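Side-chain contact in Methylcobalamin\: coenzyme M methyltransferase (Methanosarcina mazei, PDB 4AY7), which transfers a methyl group from a methylated corrinoid to coenzyme M in methanogenesis, using a zinc cofactor: residues L232-F235 and A236-N240. Numbering follows the deposited sequence.
Sequences LQKF and ASSVN
Phe-235 and Val-239 meet one turn apart at the C-terminal end of helix 221-238, the helix of a beta-alpha-beta unit in this TIM barrel, where the chain leaves the helix and heads for strand 242-246. The apolar part of the contact is a CH-pi interaction: CG2 of Val-239 sits 3.7 Å from the centroid of the Phe-235 ring and 10° off the ring normal, almost centred over one face. CG of Phe-235 lies anti to its backbone N (chi1 -180°), beside the carbonyl carbon, and this places one ring face against CG2 of Val-239. Val-239, the first residue to leave helical geometry, holds CG2 beside its own backbone N, and this is the branch that lies over the ring. Both side chains also pack on Ala-196 of helix 178-202, and Phe-235 reaches Ile-209 of strand 206-210, so the pair belongs to the layer between helices and barrel. Putting an alanine in place of Phe-235 would probably leave CG2 of Val-239 without its aromatic face and open a gap against Ala-196 and Ile-209.

The backbone bonds change character along this last turn. Ala-236 N to Leu-232 O, at 3.0 Å, and Ser-237 N to Gln-233 O are regular i to i+4 helix bonds. Further on, O of Phe-235 accepts from N of Ser-238, three residues on, at 3.1 Å, and only weakly from N of Val-239.

The hydroxyl of Ser-238, whose side chain also touches Ile-193 of helix 178-202, turns back to a carbonyl of the preceding turn. O of Lys-234 takes a weak bond from N of Ser-238. OG of Ser-238 donates to the same oxygen at 2.6 Å, from a position tilted out of the carbonyl plane.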
loop_
_atom_site.group_PDB
_atom_site.type_symbol
_atom_site.label_atom_id
_atom_site.label_comp_id
_atom_site.label_asym_id
_atom_site.label_seq_id
_atom_site.Cartn_x
_atom_site.Cartn_y
_atom_site.Cartn_z
ATOM N N LEU A 232 -7.451 4.027 12.289
ATOM C CA LEU A 232 -6.978 4.564 10.960
ATOM C C LEU A 232 -6.867 6.099 10.974
ATOM O O LEU A 232 -5.836 6.632 10.536
ATOM C CB LEU A 232 -7.914 4.094 9.866
ATOM C CG LEU A 232 -7.854 2.593 9.611
ATOM C CD1 LEU A 232 -9.043 2.073 8.762
ATOM C CD2 LEU A 232 -6.528 2.199 8.933
ATOM N N GLN A 233 -7.868 6.789 11.572
ATOM C CA GLN A 233 -7.778 8.233 11.859
ATOM C C GLN A 233 -6.553 8.619 12.675
ATOM O O GLN A 233 -5.866 9.599 12.335
ATOM C CB GLN A 233 -9.015 8.721 12.594
ATOM C CG GLN A 233 -10.190 8.798 11.655
ATOM C CD GLN A 233 -11.533 9.063 12.345
ATOM O OE1 GLN A 233 -11.757 8.649 13.475
ATOM N NE2 GLN A 233 -12.435 9.703 11.639
ATOM N N LYS A 234 -6.229 7.819 13.695
ATOM C CA LYS A 234 -5.072 8.133 14.530
ATOM C C LYS A 234 -3.796 7.956 13.748
ATOM O O LYS A 234 -2.839 8.752 13.885
ATOM C CB LYS A 234 -5.043 7.278 15.762
ATOM C CG LYS A 234 -3.945 7.638 16.739
ATOM C CD LYS A 234 -3.985 6.635 17.883
ATOM C CE LYS A 234 -3.029 7.002 19.014
ATOM N NZ LYS A 234 -3.205 8.456 19.340
ATOM N N PHE A 235 -3.741 6.885 12.931
ATOM C CA PHE A 235 -2.573 6.719 12.080
ATOM C C PHE A 235 -2.334 7.909 11.155
ATOM O O PHE A 235 -1.210 8.466 11.089
ATOM C CB PHE A 235 -2.763 5.451 11.226
ATOM C CG PHE A 235 -1.617 5.166 10.313
ATOM C CD1 PHE A 235 -1.588 5.673 9.053
ATOM C CD2 PHE A 235 -0.557 4.338 10.749
ATOM C CE1 PHE A 235 -0.538 5.391 8.183
ATOM C CE2 PHE A 235 0.510 4.072 9.913
ATOM C CZ PHE A 235 0.521 4.624 8.616
ATOM N N ALA A 236 -3.376 8.287 10.407
ATOM C CA ALA A 236 -3.252 9.330 9.366
ATOM C C ALA A 236 -2.883 10.615 10.039
ATOM O O ALA A 236 -2.016 11.347 9.562
ATOM C CB ALA A 236 -4.535 9.523 8.616
ATOM N N SER A 237 -3.448 10.845 11.222
ATOM C CA SER A 237 -3.114 12.109 11.889
ATOM C C SER A 237 -1.721 12.176 12.502
ATOM O O SER A 237 -1.208 13.260 12.768
ATOM C CB SER A 237 -4.213 12.501 12.864
ATOM O OG SER A 237 -4.137 11.680 14.008
ATOM N N SER A 238 -1.141 11.027 12.827
ATOM C CA SER A 238 0.132 10.986 13.536
ATOM C C SER A 238 1.366 10.808 12.647
ATOM O O SER A 238 2.515 10.919 13.114
ATOM C CB SER A 238 0.065 9.837 14.517
ATOM O OG SER A 238 -1.098 9.921 15.375
ATOM N N VAL A 239 1.125 10.394 11.419
ATOM C CA VAL A 239 2.177 10.137 10.435
ATOM C C VAL A 239 2.518 11.423 9.688
ATOM O O VAL A 239 1.629 12.107 9.139
ATOM C CB VAL A 239 1.738 9.037 9.476
ATOM C CG1 VAL A 239 2.733 8.855 8.324
ATOM C CG2 VAL A 239 1.661 7.728 10.252
ATOM N N ASN A 240 3.805 11.721 9.655
ATOM C CA ASN A 240 4.337 13.007 9.187
ATOM C C ASN A 240 4.564 13.072 7.679
ATOM O O ASN A 240 5.587 13.524 7.217
ATOM C CB ASN A 240 5.611 13.326 10.009
ATOM C CG ASN A 240 5.249 13.517 11.485
ATOM O OD1 ASN A 240 4.296 14.198 11.764
ATOM N ND2 ASN A 240 5.900 12.868 12.363
#